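Local coordinates for oligopeptide-binding protein oppA (Lactococcus lactis, PDB 3DRF), which captures oligopeptides in a voluminous, flytrap-like cavity as the receptor of the OppABCDF ABC transporter, which takes them up into the cell, at residues Thr355-Ser359 against Val373-Glu377. Sequence-based numbering, arbitrary orientation.
Sequences TPANS and VKGYE
Leaving strand 354-356, residues P356-S359 run roughly antiparallel (148°) to V373-E377, extended at V373 and K374, then turning through Y376 and E377; the CA atoms of N358 and G375 lie 4.5 Å apart, those of P356 and E377 5.3 Å. The one direct hydrogen bond is near-linear: N358, chi1 p, has an amide donor, ND2, that reaches V373 O at 3.0 Å. Water 1 adds a bridge, donating to A357 O (2.8 Å) and accepting from Y376 N (2.9 Å). G375 (phi/psi -124/-132) brings its CA to 3.5 Å from N358 O, a CA-H...O contact; a CB here would clash with that oxygen. E377, chi1 p and chi2 m, folds its carboxylate back as acceptor for G375 N (OE1, 2.9 Å), with OE1 3.4 Å from N358 CA. The apolar ring of P356 sets CB 3.8 Å from E377 CB; at the other end S359 CB meets V373 CG1 at 4.0 Å. N531 ND2 binds N358 O and K374 O. The result is a loop closed by an asparagine side-chain-to-backbone bond, beside a mixed sheet in this family 5 solute-binding protein.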
loop_
_atom_site.group_PDB
_atom_site.type_symbol
_atom_site.label_atom_id
_atom_site.label_comp_id
_atom_site.label_asym_id
_atom_site.label_seq_id
_atom_site.Cartn_x
_atom_site.Cartn_y
_atom_site.Cartn_z
ATOM N N THR A 355 -7.769 13.961 -8.759
ATOM C CA THR A 355 -7.025 14.906 -9.561
ATOM C C THR A 355 -5.966 14.133 -10.374
ATOM O O THR A 355 -5.193 13.431 -9.813
ATOM C CB THR A 355 -6.295 15.940 -8.654
ATOM O OG1 THR A 355 -7.273 16.642 -7.844
ATOM C CG2 THR A 355 -5.535 16.927 -9.509
ATOM N N PRO A 356 -5.933 14.326 -11.680
ATOM C CA PRO A 356 -4.921 13.629 -12.497
ATOM C C PRO A 356 -3.517 13.926 -11.947
ATOM O O PRO A 356 -3.181 15.086 -11.749
ATOM C CB PRO A 356 -5.068 14.278 -13.896
ATOM C CG PRO A 356 -6.582 14.619 -13.947
ATOM C CD PRO A 356 -6.876 15.107 -12.539
ATOM N N ALA A 357 -2.766 12.878 -11.691
ATOM C CA ALA A 357 -1.435 13.008 -11.110
ATOM C C ALA A 357 -0.396 13.407 -12.161
ATOM O O ALA A 357 -0.413 12.949 -13.225
ATOM C CB ALA A 357 -1.012 11.660 -10.457
ATOM N N ASN A 358 0.507 14.291 -11.759
ATOM C CA ASN A 358 1.666 14.680 -12.580
ATOM C C ASN A 358 2.914 13.818 -12.329
ATOM O O ASN A 358 3.832 13.865 -13.072
ATOM C CB ASN A 358 2.035 16.177 -12.323
ATOM C CG ASN A 358 2.551 16.420 -10.916
ATOM O OD1 ASN A 358 2.025 15.898 -9.978
ATOM N ND2 ASN A 358 3.603 17.191 -10.804
ATOM N N SER A 359 2.873 13.090 -11.237
ATOM C CA SER A 359 4.020 12.283 -10.744
ATOM C C SER A 359 3.539 11.269 -9.702
ATOM O O SER A 359 2.411 11.205 -9.398
ATOM C CB SER A 359 5.098 13.193 -10.138
ATOM O OG SER A 359 4.789 13.432 -8.787
ATOM N N VAL A 373 6.953 19.546 -12.389
ATOM C CA VAL A 373 7.016 18.224 -13.001
ATOM C C VAL A 373 5.777 17.974 -13.852
ATOM O O VAL A 373 4.667 18.110 -13.407
ATOM C CB VAL A 373 7.212 17.094 -11.937
ATOM C CG1 VAL A 373 7.128 15.725 -12.560
ATOM C CG2 VAL A 373 8.605 17.250 -11.257
ATOM N N LYS A 374 6.044 17.639 -15.102
ATOM C CA LYS A 374 5.021 17.346 -16.090
ATOM C C LYS A 374 5.016 15.840 -16.354
ATOM O O LYS A 374 6.015 15.218 -16.566
ATOM C CB LYS A 374 5.314 18.056 -17.392
ATOM C CG LYS A 374 5.528 19.540 -17.272
ATOM C CD LYS A 374 4.369 20.261 -16.586
ATOM C CE LYS A 374 4.616 21.791 -16.464
ATOM N NZ LYS A 374 3.708 22.340 -15.476
ATOM N N GLY A 375 3.816 15.313 -16.340
ATOM C CA GLY A 375 3.573 13.910 -16.592
ATOM C C GLY A 375 2.575 13.727 -17.736
ATOM O O GLY A 375 2.668 14.371 -18.740
ATOM N N TYR A 376 1.603 12.879 -17.502
ATOM C CA TYR A 376 0.641 12.406 -18.529
ATOM C C TYR A 376 -0.753 12.872 -18.150
ATOM O O TYR A 376 -1.732 12.328 -18.594
ATOM C CB TYR A 376 0.732 10.841 -18.698
ATOM C CG TYR A 376 2.123 10.399 -19.141
ATOM C CD1 TYR A 376 2.451 10.228 -20.499
ATOM C CD2 TYR A 376 3.148 10.248 -18.197
ATOM C CE1 TYR A 376 3.739 9.877 -20.872
ATOM C CE2 TYR A 376 4.411 9.896 -18.581
ATOM C CZ TYR A 376 4.709 9.728 -19.911
ATOM O OH TYR A 376 5.960 9.401 -20.328
ATOM N N GLU A 377 -0.799 13.922 -17.345
ATOM C CA GLU A 377 -2.080 14.454 -16.841
ATOM C C GLU A 377 -2.970 15.163 -17.906
ATOM O O GLU A 377 -4.105 15.423 -17.664
ATOM C CB GLU A 377 -1.840 15.374 -15.619
ATOM C CG GLU A 377 -1.028 16.661 -15.912
ATOM C CD GLU A 377 0.502 16.511 -15.870
ATOM O OE1 GLU A 377 0.970 15.430 -15.770
ATOM O OE2 GLU A 377 1.185 17.515 -16.002
HETATM O O HOH W 1 1.000 11.439 -15.111
#